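Local atomic coordinates of member of s1p family of ribosomal proteins (PDB entry 5YH1), a protein that probably acts as a nucleic-acid-binding exonuclease of the DHH family, this chain being the manganese-binding DHH portion of a longer protein. Residues V315-L320 / R325-D330; I349-F354 / S362-L367. One frame throughout, in Å; residues are numbered along the deposited sequence.

Contact 1 of 2, residues V315-L320 / R325-D330; sequences VKSVVL and RFNTID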
loop_
_atom_site.group_PDB
_atom_site.type_symbol
_atom_site.label_atom_id
_atom_site.label_comp_id
_atom_site.label_asym_id
_atom_site.label_seq_id
_atom_site.Cartn_x
_atom_site.Cartn_y
_atom_site.Cartn_z
ATOM N N VAL A 315 -4.196 -17.621 -27.702
ATOM C CA VAL A 315 -5.603 -17.260 -27.871
ATOM C C VAL A 315 -6.263 -18.304 -28.766
ATOM O O VAL A 315 -5.810 -18.519 -29.870
ATOM C CB VAL A 315 -5.755 -15.860 -28.500
ATOM C CG1 VAL A 315 -7.226 -15.490 -28.665
ATOM C CG2 VAL A 315 -5.038 -14.822 -27.654
ATOM N N LYS A 316 -7.300 -18.970 -28.271
ATOM C CA LYS A 316 -8.142 -19.833 -29.096
ATOM C C LYS A 316 -9.217 -18.977 -29.755
ATOM O O LYS A 316 -9.915 -18.233 -29.071
ATOM C CB LYS A 316 -8.849 -20.895 -28.260
ATOM C CG LYS A 316 -7.960 -22.010 -27.747
ATOM C CD LYS A 316 -8.783 -23.278 -27.520
ATOM C CE LYS A 316 -7.944 -24.435 -26.984
ATOM N NZ LYS A 316 -8.714 -25.718 -26.969
ATOM N N SER A 317 -9.345 -19.097 -31.076
ATOM C CA SER A 317 -10.355 -18.371 -31.855
ATOM C C SER A 317 -11.141 -19.364 -32.695
ATOM O O SER A 317 -10.568 -20.038 -33.544
ATOM C CB SER A 317 -9.691 -17.337 -32.769
ATOM O OG SER A 317 -10.656 -16.518 -33.412
ATOM N N VAL A 318 -12.446 -19.468 -32.446
ATOM C CA VAL A 318 -13.303 -20.347 -33.232
ATOM C C VAL A 318 -14.496 -19.580 -33.779
ATOM O O VAL A 318 -15.063 -18.713 -33.106
ATOM C CB VAL A 318 -13.788 -21.580 -32.423
ATOM C CG1 VAL A 318 -12.598 -22.399 -31.963
ATOM C CG2 VAL A 318 -14.631 -21.176 -31.217
ATOM N N VAL A 319 -14.865 -19.901 -35.012
ATOM C CA VAL A 319 -16.088 -19.379 -35.600
ATOM C C VAL A 319 -17.197 -20.368 -35.278
ATOM O O VAL A 319 -17.136 -21.528 -35.654
ATOM C CB VAL A 319 -15.969 -19.183 -37.120
ATOM C CG1 VAL A 319 -17.281 -18.642 -37.691
ATOM C CG2 VAL A 319 -14.808 -18.244 -37.434
ATOM N N LEU A 320 -18.202 -19.897 -34.567
ATOM C CA LEU A 320 -19.297 -20.745 -34.127
ATOM C C LEU A 320 -20.294 -20.911 -35.279
ATOM O O LEU A 320 -20.286 -20.105 -36.216
ATOM C CB LEU A 320 -19.982 -20.105 -32.917
ATOM C CG LEU A 320 -19.080 -19.722 -31.732
ATOM C CD1 LEU A 320 -19.882 -19.041 -30.635
ATOM C CD2 LEU A 320 -18.364 -20.944 -31.193
ATOM N N ARG A 325 -17.355 -15.080 -34.098
ATOM C CA ARG A 325 -15.961 -15.417 -33.808
ATOM C C ARG A 325 -15.733 -15.230 -32.304
ATOM O O ARG A 325 -15.764 -14.105 -31.794
ATOM C CB ARG A 325 -14.982 -14.561 -34.624
ATOM C CG ARG A 325 -13.512 -14.864 -34.341
ATOM C CD ARG A 325 -12.595 -14.046 -35.245
ATOM N NE ARG A 325 -12.714 -14.469 -36.635
ATOM C CZ ARG A 325 -12.161 -15.568 -37.134
ATOM N NH1 ARG A 325 -11.427 -16.373 -36.366
ATOM N NH2 ARG A 325 -12.344 -15.868 -38.409
ATOM N N PHE A 326 -15.523 -16.344 -31.610
ATOM C CA PHE A 326 -15.371 -16.371 -30.149
ATOM C C PHE A 326 -13.904 -16.639 -29.790
ATOM O O PHE A 326 -13.371 -17.696 -30.120
ATOM C CB PHE A 326 -16.275 -17.479 -29.593
ATOM C CG PHE A 326 -16.279 -17.607 -28.088
ATOM C CD1 PHE A 326 -16.347 -16.495 -27.264
ATOM C CD2 PHE A 326 -16.290 -18.864 -27.499
ATOM C CE1 PHE A 326 -16.387 -16.637 -25.877
ATOM C CE2 PHE A 326 -16.333 -19.013 -26.118
ATOM C CZ PHE A 326 -16.386 -17.897 -25.307
ATOM N N ASN A 327 -13.262 -15.674 -29.132
ATOM C CA ASN A 327 -11.862 -15.783 -28.736
ATOM C C ASN A 327 -11.750 -15.962 -27.222
ATOM O O ASN A 327 -12.403 -15.250 -26.463
ATOM C CB ASN A 327 -11.080 -14.523 -29.112
ATOM C CG ASN A 327 -11.280 -14.102 -30.558
ATOM O OD1 ASN A 327 -11.264 -14.924 -31.465
ATOM N ND2 ASN A 327 -11.447 -12.808 -30.773
ATOM N N THR A 328 -10.903 -16.892 -26.784
ATOM C CA THR A 328 -10.674 -17.096 -25.352
ATOM C C THR A 328 -9.184 -17.097 -25.053
ATOM O O THR A 328 -8.378 -17.590 -25.846
ATOM C CB THR A 328 -11.277 -18.416 -24.857
ATOM O OG1 THR A 328 -10.695 -19.496 -25.589
ATOM C CG2 THR A 328 -12.781 -18.426 -25.052
ATOM N N ILE A 329 -8.831 -16.518 -23.911
ATOM C CA ILE A 329 -7.445 -16.451 -23.471
ATOM C C ILE A 329 -7.382 -16.486 -21.948
ATOM O O ILE A 329 -8.061 -15.722 -21.259
ATOM C CB ILE A 329 -6.723 -15.201 -24.034
ATOM C CG1 ILE A 329 -5.303 -15.069 -23.478
ATOM C CG2 ILE A 329 -7.502 -13.927 -23.752
ATOM C CD1 ILE A 329 -4.372 -16.174 -23.920
ATOM N N ASP A 330 -6.568 -17.401 -21.444
ATOM C CA ASP A 330 -6.302 -17.526 -20.014
ATOM C C ASP A 330 -5.187 -16.554 -19.653
ATOM O O ASP A 330 -4.001 -16.855 -19.847
ATOM C CB ASP A 330 -5.891 -18.962 -19.699
ATOM C CG ASP A 330 -5.702 -19.214 -18.206
ATOM O OD1 ASP A 330 -5.338 -18.264 -17.465
ATOM O OD2 ASP A 330 -5.912 -20.376 -17.793
HETATM O O HOH W 1 -12.509 -19.877 -28.621
#

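Contact 2 of 2, residues I349-F354 / S362-L367; sequences IIHDHF and SPILTL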
loop_
_atom_site.group_PDB
_atom_site.type_symbol
_atom_site.label_atom_id
_atom_site.label_comp_id
_atom_site.label_asym_id
_atom_site.label_seq_id
_atom_site.Cartn_x
_atom_site.Cartn_y
_atom_site.Cartn_z
ATOM N N ILE A 349 -6.274 -5.092 -26.135
ATOM C CA ILE A 349 -5.211 -5.171 -27.139
ATOM C C ILE A 349 -5.417 -6.400 -28.019
ATOM O O ILE A 349 -5.230 -6.333 -29.230
ATOM C CB ILE A 349 -3.821 -5.226 -26.466
ATOM C CG1 ILE A 349 -3.469 -3.867 -25.864
ATOM C CG2 ILE A 349 -2.737 -5.658 -27.443
ATOM C CD1 ILE A 349 -2.388 -3.959 -24.803
ATOM N N ILE A 350 -5.787 -7.522 -27.405
ATOM C CA ILE A 350 -6.081 -8.744 -28.152
ATOM C C ILE A 350 -7.330 -8.536 -29.009
ATOM O O ILE A 350 -7.349 -8.874 -30.205
ATOM C CB ILE A 350 -6.250 -9.946 -27.209
ATOM C CG1 ILE A 350 -4.896 -10.299 -26.564
ATOM C CG2 ILE A 350 -6.803 -11.159 -27.952
ATOM C CD1 ILE A 350 -5.010 -11.120 -25.290
ATOM N N HIS A 351 -8.362 -7.961 -28.400
ATOM C CA HIS A 351 -9.615 -7.718 -29.099
ATOM C C HIS A 351 -9.404 -6.810 -30.319
ATOM O O HIS A 351 -9.891 -7.119 -31.409
ATOM C CB HIS A 351 -10.643 -7.110 -28.147
ATOM C CG HIS A 351 -12.028 -7.069 -28.699
ATOM N ND1 HIS A 351 -12.713 -8.206 -29.068
ATOM C CD2 HIS A 351 -12.871 -6.033 -28.912
ATOM C CE1 HIS A 351 -13.919 -7.872 -29.489
ATOM N NE2 HIS A 351 -14.040 -6.558 -29.404
ATOM N N ASP A 352 -8.671 -5.713 -30.127
ATOM C CA ASP A 352 -8.340 -4.790 -31.223
ATOM C C ASP A 352 -7.630 -5.491 -32.360
ATOM O O ASP A 352 -7.887 -5.198 -33.524
ATOM C CB ASP A 352 -7.452 -3.641 -30.744
ATOM C CG ASP A 352 -8.189 -2.658 -29.877
ATOM O OD1 ASP A 352 -9.439 -2.682 -29.850
ATOM O OD2 ASP A 352 -7.513 -1.865 -29.190
ATOM N N HIS A 353 -6.737 -6.413 -32.025
ATOM C CA HIS A 353 -6.000 -7.150 -33.045
ATOM C C HIS A 353 -6.958 -7.957 -33.908
ATOM O O HIS A 353 -6.821 -7.985 -35.131
ATOM C CB HIS A 353 -4.961 -8.062 -32.407
ATOM C CG HIS A 353 -4.327 -9.016 -33.363
ATOM N ND1 HIS A 353 -3.215 -8.692 -34.109
ATOM C CD2 HIS A 353 -4.647 -10.289 -33.693
ATOM C CE1 HIS A 353 -2.875 -9.726 -34.858
ATOM N NE2 HIS A 353 -3.733 -10.703 -34.632
ATOM N N PHE A 354 -7.937 -8.597 -33.271
ATOM C CA PHE A 354 -8.913 -9.390 -34.002
ATOM C C PHE A 354 -9.839 -8.495 -34.836
ATOM O O PHE A 354 -10.243 -8.881 -35.931
ATOM C CB PHE A 354 -9.672 -10.350 -33.071
ATOM C CG PHE A 354 -8.906 -11.609 -32.770
ATOM C CD1 PHE A 354 -8.033 -11.673 -31.691
ATOM C CD2 PHE A 354 -9.023 -12.714 -33.589
ATOM C CE1 PHE A 354 -7.299 -12.823 -31.430
ATOM C CE2 PHE A 354 -8.295 -13.869 -33.337
ATOM C CZ PHE A 354 -7.431 -13.925 -32.252
ATOM N N SER A 362 -17.577 -7.296 -38.148
ATOM C CA SER A 362 -17.697 -8.742 -38.000
ATOM C C SER A 362 -18.049 -9.036 -36.525
ATOM O O SER A 362 -17.671 -8.270 -35.650
ATOM C CB SER A 362 -16.413 -9.456 -38.435
ATOM O OG SER A 362 -15.437 -9.463 -37.405
ATOM N N PRO A 363 -18.822 -10.099 -36.262
ATOM C CA PRO A 363 -19.215 -10.435 -34.884
ATOM C C PRO A 363 -18.072 -11.088 -34.105
ATOM O O PRO A 363 -17.777 -12.275 -34.310
ATOM C CB PRO A 363 -20.374 -11.417 -35.080
ATOM C CG PRO A 363 -20.073 -12.074 -36.391
ATOM C CD PRO A 363 -19.427 -11.018 -37.243
ATOM N N ILE A 364 -17.425 -10.306 -33.242
ATOM C CA ILE A 364 -16.264 -10.792 -32.479
ATOM C C ILE A 364 -16.504 -10.656 -30.987
ATOM O O ILE A 364 -16.843 -9.576 -30.504
ATOM C CB ILE A 364 -14.966 -10.026 -32.816
ATOM C CG1 ILE A 364 -14.677 -10.079 -34.322
ATOM C CG2 ILE A 364 -13.792 -10.622 -32.047
ATOM C CD1 ILE A 364 -13.553 -9.162 -34.761
ATOM N N LEU A 365 -16.307 -11.760 -30.276
ATOM C CA LEU A 365 -16.432 -11.803 -28.822
ATOM C C LEU A 365 -15.151 -12.334 -28.216
ATOM O O LEU A 365 -14.769 -13.474 -28.464
ATOM C CB LEU A 365 -17.602 -12.696 -28.412
ATOM C CG LEU A 365 -18.005 -12.628 -26.936
ATOM C CD1 LEU A 365 -18.537 -11.256 -26.552
ATOM C CD2 LEU A 365 -19.070 -13.677 -26.663
ATOM N N THR A 366 -14.492 -11.497 -27.421
ATOM C CA THR A 366 -13.232 -11.852 -26.788
ATOM C C THR A 366 -13.440 -12.019 -25.293
ATOM O O THR A 366 -13.904 -11.108 -24.613
ATOM C CB THR A 366 -12.150 -10.797 -27.067
ATOM O OG1 THR A 366 -11.864 -10.765 -28.476
ATOM C CG2 THR A 366 -10.856 -11.121 -26.313
ATOM N N LEU A 367 -13.111 -13.203 -24.797
ATOM C CA LEU A 367 -13.256 -13.526 -23.379
ATOM C C LEU A 367 -11.878 -13.800 -22.783
ATOM O O LEU A 367 -11.241 -14.791 -23.122
ATOM C CB LEU A 367 -14.134 -14.758 -23.239
ATOM C CG LEU A 367 -14.256 -15.348 -21.835
ATOM C CD1 LEU A 367 -15.189 -14.501 -20.997
ATOM C CD2 LEU A 367 -14.767 -16.777 -21.935
#

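Contact 1 of 2, residues V315-L320 / R325-D330
Ser317 meets Arg325 and Asn327 across a beta hairpin whose strands 316-319 and 325-330 run antiparallel at the border of a mixed sheet, a compact case of backbone pairing and side-chain polarity working together. The backbone ladder comes first. At the hydrogen-bonded pair Lys316-Thr328, Thr328 N gives to Lys316 O (2.8 Å) and Lys316 N to Thr328 O; at Val318-Phe326, Phe326 N reaches Val318 O (2.8 Å) and Val318 N returns to Phe326 O. A water also donates to Phe326 O (2.8 Å), with a weak second bond to Lys316 O.

Apolar contacts lie at both ends of the ladder. Leu320 CD1 rests 4.1 Å from Phe326 CB, while the ring of Phe326 packs toward helix 423-435. At the other end Val315 CG2 lies against Ile329 CB, on the flank facing helix 343-358.

Polar side chains join the non-hydrogen-bonded positions. With OG anti to the backbone N (chi1 -173°), Ser317 is set between both partners, and it accepts from Arg325 NH1 at 3.1 Å, the N-H...O angle being 155°. The arginine chain bends at chi3 to bring its guanidinium there, and Tyr358 adds a cation-pi contact. Replacing Arg325 by an alanine would probably leave Ser317 OG without its donor and Val319 CG2 without the flat group it covers. That methyl sits over one guanidinium face, 3.6 Å from Arg325 NH2, whereas Ser317 OG lies at the edge, in plane. The relay ends where Ser317 OG donates to Asn327 OD1 at 2.6 Å, approaching nearly in line with the amide C=O.

Contact 2 of 2, residues I349-F354 / S362-L367
His351 reaches from helix 343-358 to Thr366 on strand 364-369, within a beta-alpha-beta unit in which the helix connects two parallel neighbouring strands and packs on the sheet they share. The helical and strand segments run nearly antiparallel, at 157°, with axes 8.9 Å apart, and the contact is buried.

One polar bond carries it. His351 ND1 and Thr366 OG1 lie 2.8 Å apart in a nearly straight arrangement (164°), and either may be the donor. The hydroxyl meets the imidazole at its edge, in the ring plane. The histidine gets there because CG stands opposite the backbone N (chi1 -169°), swinging the ring from the helix flank to the strand. Also at that edge, Ile364 O lies 3.5 Å from His351 CE1.

Van der Waals packing surrounds this bond. Ile364 CG2 touches His351 CE1 at 3.8 Å and makes a longer, apolar contact with Phe354 CB at 4.3 Å. The other branch of the isoleucine meets the helix backbone, its CD1 lying 3.5 Å from Phe354 O. Asp352, whose side chain sets out away from the strand, forms a salt bridge with Arg230, tying the helix to another part of the chain.

Thr366 OG1 also receives a hydrogen bond from Asn327 ND2 on the adjacent strand. Bonded to both His351 ND1 and Asn327 ND2, this buried hydroxyl joins the helix to two neighbouring strands through one oxygen, and the imidazole is probably restrained from flipping about its CB-CG bond.

How the contacts relate
Read from the N terminus, contact 1 closes first: a turn of five residues carries strand 316-319 into strand 325-330, making the hairpin. The chain then enters helix 343-358 and returns along strand 364-369, where contact 2 closes a second short loop. The two are in series, neither enclosing nor crossing the other, with centres about 9 Å apart. Their meeting point is strand 325-330, which has the hairpin partner on one flank and strand 364-369, parallel to it, on the other. Asn327 is the joint, its backbone probably bonded to Leu365 and Leu367. Together the contacts unite border strand, inner strands and covering helix.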